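PDB 6I1M: cystatin from Fasciola hepatica, which probably inhibits papain-like cysteine proteases by occupying their active-site cleft, as other cystatins and stefins do. Local coordinates for residues 16-21 with 71-76; 30-35 with 65-70; 43-46 with 50-53. One frame throughout, in Å; residues are numbered along the deposited sequence.

In the fold
The three contacts build the cystatin fold, a helix laid across an antiparallel sheet. Contact 1 seats helix 12-28 on strand 66-74; contact 2 brings the loop after that helix to the start of the same strand, with the two centres about 16 Å apart and on opposite sides of the chain's centre. Contact 3 pairs strands 38-47 and 50-59, and its centre lies about 10 Å from contact 1 and 19 Å from contact 2. Along the chain contact 3 is nested within contact 2, and contact 2 within contact 1. Strands 50-59 and 66-74, neighbours in one sheet, join the three; only contact 3 adjoins the hairpin turn that probably faces the protease.

Contact 1 (16-21 with 71-76); sequences SVFQPM and VFVPLY
F18 meets V71 and V73 with one end of its ring, and the two valines receive it differently. The side chain of V73 stands at about a right angle to that of F18, and its CG2 methyl lies in the ring plane at the edge, 3.7 Å from F18 CE1 and 3.8 Å from CZ. V71 approaches on a slant: V71 CG1 comes 3.8 Å from F18 CE1. Both methyls thus meet on CE1, V71 CG1 extending to CD1 and V73 CG2 to CZ. They are carried two residues apart on one face of strand 66-74, while the side chain of the intervening F72 leaves from the other face. With F18 CG anti to its own carbonyl carbon (chi1 -65°), the ring projects from helix 12-28 toward the sheet. V17 CG1 of the preceding residue lies 4.1 Å above the ring plane, over its centre, so the helix itself supplies cover for one face.

M21, one turn further along, adds a looser touch, its SD 4.5 Å from V71 CG1; the same side chain also packs on T82. Between F18 and M21 the helix kinks at P20, whose nitrogen has no bond to the turn before. The axes of segments 16-21 and 71-74 pass 11.1 Å apart at an angle of 132°, a gap spanned here by side chains. Y53 and F55 of the neighbouring strand also meet the F18 ring, extending this packing between helix and sheet.

No hydrogen bond crosses the contact, although Q19 NE2 of the same helix turn bonds L38 O elsewhere. Cohesion here is apolar, resting on dispersion and on the exclusion of water from F18 and V71, both buried; within this contact shape, not polar pairing, sets how the groups fit.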
loop_
_atom_site.group_PDB
_atom_site.type_symbol
_atom_site.label_atom_id
_atom_site.label_comp_id
_atom_site.label_asym_id
_atom_site.label_seq_id
_atom_site.Cartn_x
_atom_site.Cartn_y
_atom_site.Cartn_z
ATOM N N SER A 16 7.745 7.137 3.290
ATOM C CA SER A 16 7.701 8.506 2.722
ATOM C C SER A 16 6.955 8.531 1.380
ATOM O O SER A 16 6.169 9.459 1.146
ATOM C CB SER A 16 9.081 9.071 2.603
ATOM O OG SER A 16 8.995 10.392 2.134
ATOM N N VAL A 17 7.139 7.517 0.540
ATOM C CA VAL A 17 6.621 7.536 -0.858
ATOM C C VAL A 17 5.200 6.964 -0.878
ATOM O O VAL A 17 4.311 7.597 -1.445
ATOM C CB VAL A 17 7.599 6.786 -1.790
ATOM C CG1 VAL A 17 7.003 6.440 -3.142
ATOM C CG2 VAL A 17 8.879 7.591 -1.983
ATOM N N PHE A 18 4.998 5.813 -0.247
ATOM C CA PHE A 18 3.781 4.974 -0.416
ATOM C C PHE A 18 2.683 5.381 0.561
ATOM O O PHE A 18 1.531 5.269 0.175
ATOM C CB PHE A 18 4.102 3.485 -0.265
ATOM C CG PHE A 18 5.016 2.959 -1.346
ATOM C CD1 PHE A 18 4.631 2.999 -2.676
ATOM C CD2 PHE A 18 6.272 2.464 -1.032
ATOM C CE1 PHE A 18 5.492 2.549 -3.674
ATOM C CE2 PHE A 18 7.117 1.985 -2.021
ATOM C CZ PHE A 18 6.725 2.009 -3.338
ATOM N N GLN A 19 3.001 5.856 1.769
ATOM C CA GLN A 19 1.938 6.151 2.765
ATOM C C GLN A 19 1.005 7.222 2.205
ATOM O O GLN A 19 -0.203 7.024 2.265
ATOM C CB GLN A 19 2.481 6.480 4.155
ATOM C CG GLN A 19 1.382 6.655 5.201
ATOM C CD GLN A 19 0.726 8.011 5.300
ATOM O OE1 GLN A 19 0.885 8.912 4.471
ATOM N NE2 GLN A 19 -0.033 8.172 6.369
ATOM N N PRO A 20 1.461 8.373 1.651
ATOM C CA PRO A 20 0.528 9.360 1.088
ATOM C C PRO A 20 -0.230 8.891 -0.161
ATOM O O PRO A 20 -1.351 9.320 -0.343
ATOM C CB PRO A 20 1.418 10.531 0.655
ATOM C CG PRO A 20 2.645 10.376 1.530
ATOM C CD PRO A 20 2.847 8.885 1.643
ATOM N N MET A 21 0.379 8.031 -0.983
ATOM C CA MET A 21 -0.299 7.447 -2.170
ATOM C C MET A 21 -1.463 6.581 -1.684
ATOM O O MET A 21 -2.547 6.649 -2.262
ATOM C CB MET A 21 0.627 6.556 -2.994
ATOM C CG MET A 21 1.719 7.265 -3.736
ATOM S SD MET A 21 2.595 6.043 -4.761
ATOM C CE MET A 21 4.173 6.859 -4.964
ATOM N N VAL A 71 0.599 -1.667 -4.604
ATOM C CA VAL A 71 1.151 -0.576 -5.461
ATOM C C VAL A 71 2.166 -1.192 -6.429
ATOM O O VAL A 71 3.117 -1.822 -5.939
ATOM C CB VAL A 71 1.819 0.525 -4.625
ATOM C CG1 VAL A 71 2.343 1.644 -5.512
ATOM C CG2 VAL A 71 0.888 1.066 -3.549
ATOM N N PHE A 72 1.984 -0.939 -7.725
ATOM C CA PHE A 72 2.901 -1.278 -8.828
ATOM C C PHE A 72 3.828 -0.088 -9.110
ATOM O O PHE A 72 3.374 1.039 -9.432
ATOM C CB PHE A 72 2.122 -1.673 -10.077
ATOM C CG PHE A 72 3.025 -1.969 -11.246
ATOM C CD1 PHE A 72 3.947 -3.008 -11.178
ATOM C CD2 PHE A 72 3.020 -1.159 -12.372
ATOM C CE1 PHE A 72 4.768 -3.283 -12.262
ATOM C CE2 PHE A 72 3.894 -1.409 -13.422
ATOM C CZ PHE A 72 4.767 -2.465 -13.358
ATOM N N VAL A 73 5.126 -0.347 -9.009
ATOM C CA VAL A 73 6.203 0.597 -9.419
ATOM C C VAL A 73 6.843 0.019 -10.677
ATOM O O VAL A 73 7.546 -0.982 -10.618
ATOM C CB VAL A 73 7.237 0.798 -8.300
ATOM C CG1 VAL A 73 8.364 1.712 -8.725
ATOM C CG2 VAL A 73 6.582 1.304 -7.033
ATOM N N PRO A 74 6.604 0.607 -11.858
ATOM C CA PRO A 74 7.198 0.090 -13.084
ATOM C C PRO A 74 8.686 0.459 -13.133
ATOM O O PRO A 74 9.146 1.339 -12.413
ATOM C CB PRO A 74 6.427 0.817 -14.193
ATOM C CG PRO A 74 6.114 2.163 -13.539
ATOM C CD PRO A 74 5.810 1.822 -12.092
ATOM N N LEU A 75 9.386 -0.173 -14.060
ATOM C CA LEU A 75 10.756 0.230 -14.444
ATOM C C LEU A 75 10.724 1.607 -15.101
ATOM O O LEU A 75 9.719 1.951 -15.757
ATOM C CB LEU A 75 11.311 -0.856 -15.359
ATOM C CG LEU A 75 11.535 -2.175 -14.631
ATOM C CD1 LEU A 75 11.840 -3.292 -15.606
ATOM C CD2 LEU A 75 12.642 -2.020 -13.603
ATOM N N TYR A 76 11.787 2.386 -14.905
ATOM C CA TYR A 76 11.878 3.758 -15.455
ATOM C C TYR A 76 11.611 3.700 -16.967
ATOM O O TYR A 76 10.814 4.489 -17.460
ATOM C CB TYR A 76 13.228 4.391 -15.099
ATOM C CG TYR A 76 13.381 5.796 -15.627
ATOM C CD1 TYR A 76 12.498 6.795 -15.243
ATOM C CD2 TYR A 76 14.380 6.126 -16.529
ATOM C CE1 TYR A 76 12.606 8.086 -15.732
ATOM C CE2 TYR A 76 14.510 7.418 -17.014
ATOM C CZ TYR A 76 13.620 8.403 -16.617
ATOM O OH TYR A 76 13.718 9.681 -17.094
#

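Contact 2 (30-35 with 65-70); sequences GSVVSS and GCWEVV. Unlike the reference sequence in segment 30-35: V33 (reference Glu).
W67 carries this contact alone for the strand side, meeting S31 and V32 in the loop that follows helix 12-28. The approach to it begins at G65, whose backbone pairs with G59, and continues through C66, which is tied to C92 by a disulfide and so fastens the start of strand 66-74 to the C-terminal end of the chain.

Next comes W67 itself. Its CG is anti to the carbonyl carbon (chi1 -64°), which sends the indole toward the loop with its NE1-CZ2-CH2 side leading. The side chains of V32 and W67 run antiparallel and overlap alongside, and V32 CG1 settles 3.6 Å from W67 CH2 and 3.8 Å from CZ2, arriving obliquely to the ring. The carbonyl of S31 lies close to the same part of the indole, its O atom 3.8 Å from W67 CZ2. On the pyrrole side, S31 CB is 4.1 Å from W67 NE1, and a water completes the link: it accepts a hydrogen bond from W67 NE1 at 3.2 Å, lying in the ring plane at the edge, and is also hydrogen-bonded to S31 OG at 3.2 Å. L26 of the helix touches S31, V32 and W67 alike.

Two residues past W67, V69 packs on I22, which places the strand under the helix. On the loop side, G30 ends that helix in a Schellman motif, with positive phi, so S31 and V32 follow directly on the helix end.

The chemistry is mixed. V32 and the benzo ring form an apolar patch, while the indole N-H has no direct hydrogen bond to the loop and is satisfied by solvent: a single water bridges S31 OG and W67 NE1, which make no direct bond.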
loop_
_atom_site.group_PDB
_atom_site.type_symbol
_atom_site.label_atom_id
_atom_site.label_comp_id
_atom_site.label_asym_id
_atom_site.label_seq_id
_atom_site.Cartn_x
_atom_site.Cartn_y
_atom_site.Cartn_z
ATOM N N GLY A 30 -13.575 6.826 -0.712
ATOM C CA GLY A 30 -14.589 7.028 0.340
ATOM C C GLY A 30 -14.385 6.072 1.500
ATOM O O GLY A 30 -15.277 5.952 2.337
ATOM N N SER A 31 -13.233 5.422 1.582
ATOM C CA SER A 31 -12.956 4.386 2.601
ATOM C C SER A 31 -12.535 5.012 3.933
ATOM O O SER A 31 -12.740 4.358 4.976
ATOM C CB SER A 31 -11.935 3.430 2.118
ATOM O OG SER A 31 -12.422 2.696 1.024
ATOM N N VAL A 32 -11.872 6.165 3.900
ATOM C CA VAL A 32 -11.396 6.846 5.138
ATOM C C VAL A 32 -11.738 8.337 5.020
ATOM O O VAL A 32 -11.969 8.841 3.895
ATOM C CB VAL A 32 -9.894 6.584 5.392
ATOM C CG1 VAL A 32 -9.542 5.094 5.493
ATOM C CG2 VAL A 32 -9.028 7.238 4.343
ATOM N N VAL A 33 -11.810 9.015 6.153
ATOM C CA VAL A 33 -11.991 10.489 6.224
ATOM C C VAL A 33 -10.615 11.159 6.124
ATOM O O VAL A 33 -9.575 10.485 6.317
ATOM C CB VAL A 33 -12.763 10.903 7.493
ATOM C CG1 VAL A 33 -14.192 10.374 7.462
ATOM C CG2 VAL A 33 -12.039 10.483 8.763
ATOM N N SER A 34 -10.613 12.451 5.813
ATOM C CA SER A 34 -9.401 13.221 5.446
ATOM C C SER A 34 -8.429 13.274 6.633
ATOM O O SER A 34 -7.204 13.343 6.377
ATOM C CB SER A 34 -9.769 14.596 4.949
ATOM O OG SER A 34 -10.471 15.307 5.949
ATOM N N SER A 35 -8.947 13.158 7.862
ATOM C CA SER A 35 -8.179 13.228 9.140
ATOM C C SER A 35 -7.449 11.910 9.493
ATOM O O SER A 35 -6.733 11.871 10.530
ATOM C CB SER A 35 -9.131 13.612 10.241
ATOM O OG SER A 35 -9.821 12.458 10.732
ATOM N N GLY A 65 -9.529 0.020 11.289
ATOM C CA GLY A 65 -9.639 -1.106 10.360
ATOM C C GLY A 65 -8.335 -1.226 9.617
ATOM O O GLY A 65 -7.494 -0.291 9.724
ATOM N N CYS A 66 -8.178 -2.343 8.931
ATOM C CA CYS A 66 -6.977 -2.676 8.155
ATOM C C CYS A 66 -7.422 -2.950 6.726
ATOM O O CYS A 66 -8.546 -3.458 6.511
ATOM C CB CYS A 66 -6.235 -3.863 8.748
ATOM S SG CYS A 66 -5.357 -3.443 10.281
ATOM N N TRP A 67 -6.555 -2.566 5.796
ATOM C CA TRP A 67 -6.724 -2.774 4.345
ATOM C C TRP A 67 -5.449 -3.403 3.791
ATOM O O TRP A 67 -4.332 -3.164 4.352
ATOM C CB TRP A 67 -7.050 -1.457 3.654
ATOM C CG TRP A 67 -8.347 -0.797 4.018
ATOM C CD1 TRP A 67 -9.488 -0.781 3.261
ATOM C CD2 TRP A 67 -8.601 0.086 5.126
ATOM N NE1 TRP A 67 -10.426 0.040 3.825
ATOM C CE2 TRP A 67 -9.929 0.555 4.990
ATOM C CE3 TRP A 67 -7.857 0.501 6.237
ATOM C CZ2 TRP A 67 -10.518 1.424 5.909
ATOM C CZ3 TRP A 67 -8.439 1.353 7.151
ATOM C CH2 TRP A 67 -9.754 1.801 6.992
ATOM N N GLU A 68 -5.607 -4.228 2.773
ATOM C CA GLU A 68 -4.482 -4.672 1.921
ATOM C C GLU A 68 -4.539 -3.831 0.649
ATOM O O GLU A 68 -5.629 -3.708 0.076
ATOM C CB GLU A 68 -4.592 -6.172 1.679
ATOM C CG GLU A 68 -3.692 -6.687 0.590
ATOM C CD GLU A 68 -3.913 -8.167 0.351
ATOM O OE1 GLU A 68 -3.742 -8.944 1.334
ATOM O OE2 GLU A 68 -4.305 -8.536 -0.794
ATOM N N VAL A 69 -3.411 -3.249 0.246
ATOM C CA VAL A 69 -3.327 -2.367 -0.952
ATOM C C VAL A 69 -2.047 -2.730 -1.691
ATOM O O VAL A 69 -0.974 -2.630 -1.089
ATOM C CB VAL A 69 -3.314 -0.875 -0.577
ATOM C CG1 VAL A 69 -3.497 0.018 -1.806
ATOM C CG2 VAL A 69 -4.356 -0.539 0.482
ATOM N N VAL A 70 -2.166 -3.083 -2.962
ATOM C CA VAL A 70 -1.013 -3.344 -3.859
ATOM C C VAL A 70 -0.669 -2.077 -4.646
ATOM O O VAL A 70 -1.561 -1.485 -5.248
ATOM C CB VAL A 70 -1.297 -4.536 -4.780
ATOM C CG1 VAL A 70 -0.063 -4.891 -5.589
ATOM C CG2 VAL A 70 -1.796 -5.735 -3.988
HETATM O O HOH W 1 -13.512 0.580 3.128
#

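Contact 3 (43-46 with 50-53); sequences VSTQ and GTNY. Unlike the reference sequence in segment 50-53: T51 (reference Ile).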
loop_
_atom_site.group_PDB
_atom_site.type_symbol
_atom_site.label_atom_id
_atom_site.label_comp_id
_atom_site.label_asym_id
_atom_site.label_seq_id
_atom_site.Cartn_x
_atom_site.Cartn_y
_atom_site.Cartn_z
ATOM N N VAL A 43 5.036 -4.865 4.475
ATOM C CA VAL A 43 5.020 -4.902 3.000
ATOM C C VAL A 43 5.583 -6.253 2.557
ATOM O O VAL A 43 6.527 -6.791 3.217
ATOM C CB VAL A 43 5.786 -3.709 2.403
ATOM C CG1 VAL A 43 7.280 -3.834 2.671
ATOM C CG2 VAL A 43 5.467 -3.549 0.919
ATOM N N SER A 44 5.017 -6.775 1.479
ATOM C CA SER A 44 5.521 -7.977 0.776
ATOM C C SER A 44 5.754 -7.551 -0.665
ATOM O O SER A 44 4.977 -6.731 -1.138
ATOM C CB SER A 44 4.572 -9.140 0.850
ATOM O OG SER A 44 4.013 -9.278 2.132
ATOM N N THR A 45 6.839 -7.997 -1.285
ATOM C CA THR A 45 7.224 -7.548 -2.642
ATOM C C THR A 45 7.194 -8.725 -3.606
ATOM O O THR A 45 7.470 -9.854 -3.199
ATOM C CB THR A 45 8.580 -6.858 -2.641
ATOM O OG1 THR A 45 9.509 -7.826 -2.161
ATOM C CG2 THR A 45 8.560 -5.623 -1.776
ATOM N N GLN A 46 6.800 -8.433 -4.827
ATOM C CA GLN A 46 6.799 -9.406 -5.930
ATOM C C GLN A 46 7.487 -8.735 -7.118
ATOM O O GLN A 46 7.062 -7.618 -7.551
ATOM C CB GLN A 46 5.374 -9.821 -6.235
ATOM C CG GLN A 46 5.286 -10.737 -7.441
ATOM C CD GLN A 46 3.870 -10.816 -7.945
ATOM O OE1 GLN A 46 3.102 -9.861 -7.811
ATOM N NE2 GLN A 46 3.533 -11.940 -8.562
ATOM N N GLY A 50 9.126 -4.711 -13.031
ATOM C CA GLY A 50 8.886 -3.748 -11.949
ATOM C C GLY A 50 8.606 -4.483 -10.657
ATOM O O GLY A 50 8.947 -5.686 -10.538
ATOM N N THR A 51 8.049 -3.787 -9.685
ATOM C CA THR A 51 7.804 -4.380 -8.349
ATOM C C THR A 51 6.369 -4.063 -7.919
ATOM O O THR A 51 5.950 -2.875 -7.999
ATOM C CB THR A 51 8.854 -3.910 -7.343
ATOM O OG1 THR A 51 10.115 -4.324 -7.866
ATOM C CG2 THR A 51 8.634 -4.472 -5.956
ATOM N N ASN A 52 5.675 -5.112 -7.483
ATOM C CA ASN A 52 4.409 -5.053 -6.720
ATOM C C ASN A 52 4.761 -4.994 -5.239
ATOM O O ASN A 52 5.517 -5.880 -4.743
ATOM C CB ASN A 52 3.486 -6.219 -7.051
ATOM C CG ASN A 52 2.664 -5.966 -8.294
ATOM O OD1 ASN A 52 2.370 -4.826 -8.619
ATOM N ND2 ASN A 52 2.216 -7.032 -8.939
ATOM N N TYR A 53 4.316 -3.919 -4.590
ATOM C CA TYR A 53 4.401 -3.743 -3.120
ATOM C C TYR A 53 3.012 -3.985 -2.551
ATOM O O TYR A 53 2.143 -3.156 -2.782
ATOM C CB TYR A 53 4.874 -2.349 -2.736
ATOM C CG TYR A 53 6.281 -2.032 -3.136
ATOM C CD1 TYR A 53 6.558 -1.559 -4.410
ATOM C CD2 TYR A 53 7.331 -2.165 -2.237
ATOM C CE1 TYR A 53 7.856 -1.265 -4.791
ATOM C CE2 TYR A 53 8.628 -1.868 -2.604
ATOM C CZ TYR A 53 8.895 -1.413 -3.887
ATOM O OH TYR A 53 10.170 -1.064 -4.260
#
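Q46 sets its CG anti to the backbone N (chi1 175°) and runs on extended, whereas N52 turns its CG anti to the carbonyl carbon; from adjacent strands the two side chains run alongside each other and bring their amides together. N52 ND2 donates to Q46 OE1 at 3.2 Å, almost straight at 175° and in the N52 amide plane; the donor is tilted from the Q46 carbonyl plane, and the amide planes stand 41° apart. Q46 NE2 has its own partner, the carbonyl O of G2.

The same residues form a hydrogen-bonded antiparallel pair, with Q46 N to N52 O and N52 N to Q46 O both 2.9 Å. On the other face, in the non-hydrogen-bonded pair, T45 CG2 lies 3.7 Å from Y53 CD2. V43 CG2 reaches the edge of the tyrosine ring in its plane, 3.9 Å from Y53 CD2, while T51 CG2 lies 3.5 Å above one face, toward its rim.

This ladder closes the first hairpin, whose turn carries the QVVAG sequence from Q46 to G50, in relatives a protease-binding loop. Outside the pair, R8 and T5 of the N-terminal segment bond to V43 and T45, strand 66-74 joins T51 and Y53 through V73 and V71, and helix 12-28 brings E14 against V43 and Y53.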